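Local coordinates for putative exonuclease (Eubacterium rectale, PDB 3L0A), which is a putative exonuclease, probably a hydrolase of the PDDEXK nuclease-like superfamily, and carries a bound zinc ion, at residues Y9-Q12 against E13-K16; G121-G125 against A126-I130. All blocks are in the same frame, centred on the assembly; numbering follows the deposited sequence. Where two conformers were deposited one is given.

Interaction 1. Residues Y9-Q12 against E13-K16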
loop_
_atom_site.group_PDB
_atom_site.type_symbol
_atom_site.label_atom_id
_atom_site.label_comp_id
_atom_site.label_asym_id
_atom_site.label_seq_id
_atom_site.Cartn_x
_atom_site.Cartn_y
_atom_site.Cartn_z
ATOM N N TYR A 9 -15.634 30.189 16.273
ATOM C CA TYR A 9 -14.171 30.147 16.093
ATOM C C TYR A 9 -13.743 29.823 14.661
ATOM O O TYR A 9 -12.786 30.405 14.149
ATOM C CB TYR A 9 -13.547 29.098 17.003
ATOM C CG TYR A 9 -12.049 29.069 16.956
ATOM C CD1 TYR A 9 -11.305 29.949 17.688
ATOM C CD2 TYR A 9 -11.380 28.138 16.215
ATOM C CE1 TYR A 9 -9.919 29.916 17.664
ATOM C CE2 TYR A 9 -9.973 28.090 16.183
ATOM C CZ TYR A 9 -9.254 28.986 16.905
ATOM O OH TYR A 9 -7.870 28.962 16.869
ATOM N N TYR A 10 -14.442 28.879 14.043
ATOM C CA TYR A 10 -14.083 28.383 12.713
ATOM C C TYR A 10 -14.882 29.095 11.620
ATOM O O TYR A 10 -14.800 28.721 10.459
ATOM C CB TYR A 10 -14.288 26.855 12.622
ATOM C CG TYR A 10 -13.412 26.002 13.563
ATOM C CD1 TYR A 10 -12.040 25.902 13.378
ATOM C CD2 TYR A 10 -13.976 25.297 14.632
ATOM C CE1 TYR A 10 -11.244 25.117 14.242
ATOM C CE2 TYR A 10 -13.192 24.509 15.492
ATOM C CZ TYR A 10 -11.840 24.426 15.293
ATOM O OH TYR A 10 -11.072 23.664 16.159
ATOM N N SER A 11 -15.608 30.157 11.974
ATOM C CA SER A 11 -16.479 30.826 11.017
ATOM C C SER A 11 -15.673 31.494 9.922
ATOM O O SER A 11 -14.489 31.764 10.089
ATOM C CB SER A 11 -17.394 31.837 11.712
ATOM O OG SER A 11 -16.688 32.885 12.390
ATOM N N GLN A 12 -16.330 31.740 8.792
ATOM C CA GLN A 12 -15.716 32.456 7.664
ATOM C C GLN A 12 -15.174 33.806 8.088
ATOM O O GLN A 12 -14.045 34.132 7.733
ATOM C CB GLN A 12 -16.720 32.649 6.510
ATOM C CG GLN A 12 -17.128 31.342 5.824
ATOM C CD GLN A 12 -15.966 30.694 5.089
ATOM O OE1 GLN A 12 -15.286 29.793 5.623
ATOM N NE2 GLN A 12 -15.708 31.172 3.865
ATOM N N GLU A 13 -15.979 34.567 8.843
ATOM C CA GLU A 13 -15.557 35.880 9.380
ATOM C C GLU A 13 -14.528 35.757 10.499
ATOM O O GLU A 13 -13.710 36.653 10.667
ATOM C CB GLU A 13 -16.734 36.814 9.819
ATOM C CG GLU A 13 -17.898 36.186 10.655
ATOM C CD GLU A 13 -18.908 35.346 9.790
ATOM O OE1 GLU A 13 -19.563 35.924 8.879
ATOM O OE2 GLU A 13 -19.036 34.112 10.011
ATOM N N ALA A 14 -14.549 34.669 11.262
ATOM C CA ALA A 14 -13.481 34.460 12.240
ATOM C C ALA A 14 -12.135 34.267 11.504
ATOM O O ALA A 14 -11.095 34.761 11.949
ATOM C CB ALA A 14 -13.788 33.293 13.150
ATOM N N ASN A 15 -12.167 33.602 10.355
ATOM C CA ASN A 15 -10.937 33.292 9.605
ATOM C C ASN A 15 -10.391 34.410 8.745
ATOM O O ASN A 15 -9.216 34.377 8.399
ATOM C CB ASN A 15 -11.124 32.052 8.719
ATOM C CG ASN A 15 -11.117 30.781 9.512
ATOM O OD1 ASN A 15 -10.234 30.561 10.346
ATOM N ND2 ASN A 15 -12.108 29.934 9.273
ATOM N N LYS A 16 -11.234 35.373 8.383
ATOM C CA LYS A 16 -10.780 36.549 7.664
ATOM C C LYS A 16 -10.052 37.484 8.624
ATOM O O LYS A 16 -8.982 37.993 8.301
ATOM C CB LYS A 16 -11.952 37.250 6.959
ATOM C CG LYS A 16 -12.442 36.499 5.683
ATOM C CD LYS A 16 -13.289 37.374 4.706
ATOM C CE LYS A 16 -13.192 36.832 3.265
ATOM N NZ LYS A 16 -14.379 37.111 2.385
HETATM O O HOH W 1 -12.648 30.433 6.132
#

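Interaction 2. Residues G121-G125 against A126-I130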
loop_
_atom_site.group_PDB
_atom_site.type_symbol
_atom_site.label_atom_id
_atom_site.label_comp_id
_atom_site.label_asym_id
_atom_site.label_seq_id
_atom_site.Cartn_x
_atom_site.Cartn_y
_atom_site.Cartn_z
ATOM N N GLY A 121 -3.974 37.091 19.623
ATOM C CA GLY A 121 -2.723 37.862 19.589
ATOM C C GLY A 121 -2.359 38.548 18.282
ATOM O O GLY A 121 -3.134 38.574 17.330
ATOM N N GLU A 122 -1.160 39.125 18.273
ATOM C CA GLU A 122 -0.618 39.877 17.128
ATOM C C GLU A 122 0.753 39.287 16.833
ATOM O O GLU A 122 1.561 39.122 17.741
ATOM C CB GLU A 122 -0.481 41.377 17.460
ATOM C CG GLU A 122 0.374 42.228 16.463
ATOM C CD GLU A 122 -0.442 43.229 15.636
ATOM O OE1 GLU A 122 -0.811 44.296 16.171
ATOM O OE2 GLU A 122 -0.692 42.958 14.443
ATOM N N LEU A 123 1.017 38.962 15.565
ATOM C CA LEU A 123 2.322 38.413 15.147
ATOM C C LEU A 123 2.616 38.712 13.698
ATOM O O LEU A 123 1.805 38.414 12.817
ATOM C CB LEU A 123 2.364 36.890 15.252
ATOM C CG LEU A 123 3.005 36.210 16.445
ATOM C CD1 LEU A 123 3.069 34.737 16.109
ATOM C CD2 LEU A 123 4.383 36.770 16.786
ATOM N N PHE A 124 3.798 39.253 13.446
ATOM C CA PHE A 124 4.320 39.362 12.097
ATOM C C PHE A 124 3.346 39.989 11.094
ATOM O O PHE A 124 3.388 39.629 9.902
ATOM C CB PHE A 124 4.715 37.978 11.555
ATOM C CG PHE A 124 5.585 37.167 12.463
ATOM C CD1 PHE A 124 6.624 37.740 13.168
ATOM C CD2 PHE A 124 5.399 35.790 12.553
ATOM C CE1 PHE A 124 7.431 36.970 13.998
ATOM C CE2 PHE A 124 6.197 35.022 13.349
ATOM C CZ PHE A 124 7.216 35.610 14.078
ATOM N N GLY A 125 2.465 40.885 11.541
ATOM C CA GLY A 125 1.576 41.606 10.608
ATOM C C GLY A 125 0.081 41.458 10.863
ATOM O O GLY A 125 -0.669 42.404 10.679
ATOM N N ALA A 126 -0.364 40.297 11.319
ATOM C CA ALA A 126 -1.805 40.066 11.510
ATOM C C ALA A 126 -2.169 39.790 12.967
ATOM O O ALA A 126 -1.304 39.532 13.813
ATOM C CB ALA A 126 -2.296 38.885 10.617
ATOM N N LYS A 127 -3.472 39.835 13.229
ATOM C CA LYS A 127 -4.041 39.245 14.425
ATOM C C LYS A 127 -4.057 37.724 14.186
ATOM O O LYS A 127 -4.236 37.291 13.045
ATOM C CB LYS A 127 -5.475 39.747 14.633
ATOM C CG LYS A 127 -5.656 41.250 14.637
ATOM C CD LYS A 127 -7.115 41.660 14.910
ATOM C CE LYS A 127 -7.404 41.803 16.412
ATOM N NZ LYS A 127 -8.756 42.401 16.719
ATOM N N TRP A 128 -3.870 36.924 15.243
ATOM C CA TRP A 128 -3.966 35.451 15.181
ATOM C C TRP A 128 -4.975 34.908 16.196
ATOM O O TRP A 128 -5.354 35.608 17.122
ATOM C CB TRP A 128 -2.619 34.804 15.491
ATOM C CG TRP A 128 -1.555 34.963 14.443
ATOM C CD1 TRP A 128 -0.964 36.128 14.047
ATOM C CD2 TRP A 128 -0.923 33.917 13.697
ATOM N NE1 TRP A 128 -0.021 35.881 13.081
ATOM C CE2 TRP A 128 0.031 34.535 12.842
ATOM C CE3 TRP A 128 -1.086 32.525 13.645
ATOM C CZ2 TRP A 128 0.832 33.803 11.935
ATOM C CZ3 TRP A 128 -0.293 31.779 12.734
ATOM C CH2 TRP A 128 0.658 32.428 11.898
ATOM N N LYS A 129 -5.393 33.652 16.021
ATOM C CA LYS A 129 -6.208 32.948 17.019
ATOM C C LYS A 129 -5.655 31.553 17.261
ATOM O O LYS A 129 -5.100 30.961 16.370
ATOM C CB LYS A 129 -7.656 32.805 16.564
ATOM C CG LYS A 129 -7.855 32.223 15.174
ATOM C CD LYS A 129 -9.352 32.185 14.863
ATOM C CE LYS A 129 -9.692 31.775 13.415
ATOM N NZ LYS A 129 -10.035 30.327 13.291
ATOM N N ILE A 130 -5.806 31.066 18.488
ATOM C CA ILE A 130 -5.465 29.678 18.845
ATOM C C ILE A 130 -6.579 29.092 19.705
ATOM O O ILE A 130 -7.358 29.834 20.325
ATOM C CB ILE A 130 -4.115 29.577 19.601
ATOM C CG1 ILE A 130 -4.171 30.372 20.914
ATOM C CG2 ILE A 130 -2.936 30.092 18.717
ATOM C CD1 ILE A 130 -3.347 29.748 22.048
#

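Interaction 1. Residues Y9-Q12 against E13-K16
Ser11 reaches forward with its hydroxyl to the first turn of helix 12-17 and accepts a hydrogen bond from Ala14 N, which identifies it as the N-cap of that helix. Ser11 OG to Ala14 N measures 3.0 Å, with 140° at the hydrogen. The chi1 torsion of 61° sets OG between the backbone N and carbonyl carbon of Ser11, from where it can cover the amide three residues on. The same hydroxyl is bonded to Asn8 O, so OG is held from before and after the cap. Ala14 CB packs closely against two oxygens, Ser11 OG at 3.0 Å and Tyr9 O at 3.2 Å, a tight fit; Tyr9 O is also bonded to Lys129 NZ. Alongside, the bent chain of Glu13 brings OE2 to 3.3 Å from Ser11 CB. A carboxylate at this end of a helix would probably be stabilised by the helix dipole. Behind the cap the regular helical pattern begins: Asn15 N donates to Ser11 O at 3.0 Å, and Lys16 N donates to Gln12 O at 3.1 Å. Asn15, with CG anti to its carbonyl carbon (chi1 -75°), lays its amide back beside Ser11 O on the flank away from Glu13, and its OD1 accepts from Lys129 NZ. Gln12 bends at chi2, and its amide approaches that of Asn15 by way of a water molecule. This water donates to Gln12 OE1 at 2.8 Å and accepts a weak bond from Asn15 ND2 at 3.2 Å.

Interaction 2. Residues G121-G125 against A126-I130
The indole of Trp128 lies against Leu123: Leu123 CD1 sits over one of its faces, while Leu123 CB meets the pyrrole part of the ring, 3.4 Å from Trp128 NE1. At the ring's edge NE1 donates to Leu123 O at 3.1 Å, with 148° at the hydrogen and the oxygen slightly tilted from the indole plane. The other branch of Leu123 serves a second ring, CD2 lying 4.0 Å above the plane of Phe124 and over its centre. With CG anti to its carbonyl carbon (chi1 -71°), Trp128 leans its indole back towards the turn, which brings NE1 to this carbonyl. Leu123 O is gripped twice, since Ala126 N also donates to it, at 3.2 Å, and the two donors arrive from opposite faces of the carbonyl plane. These residues close a two-residue beta hairpin between strands 114-123 and 126-136. Phe124 and Gly125 form its turn, both with positive phi and roughly of type I'. The return bond of the closing pair, Leu123 N to Ala126 O at 3.0 Å, is nearly collinear with the carbonyl. Further along, Gly121 and Trp128 form another hydrogen-bonded pair, Trp128 N to Gly121 O being 2.8 Å. Glu122 and Lys127 form the non-hydrogen-bonded pair between, with Lys127 CA making a CH...O contact of 3.1 Å to Gly121 O. The short strand segments run at 127° to each other, far from strictly antiparallel, so the strands are strongly twisted against each other at this end of the hairpin. Leu123 and Trp128 share the face packed on helix 170-185; Trp128 touches Val176 there and also Met225 of helix 211-232, the helix that Phe124 meets through Leu218 and Val221.

How the interactions relate
Interaction 1 comes first along the chain, at the start of helix 12-17, and interaction 2 follows much later at the hairpin of strands 114-123 and 126-136; their centres lie 14 Å apart. They nevertheless touch directly through Lys129, whose NZ is 2.9 Å from Tyr9 O and 3.0 Å from Asn15 OD1, both probable hydrogen bonds, with a cation-pi contact to the Tyr9 ring. Strand 19-20, soon after the helix, also runs parallel to strand 126-136, with Met19 making backbone hydrogen bonds with Lys127 and Lys129. The N-terminal region is thus fastened to the mixed sheet of this PDDEXK-like fold, away from the zinc site.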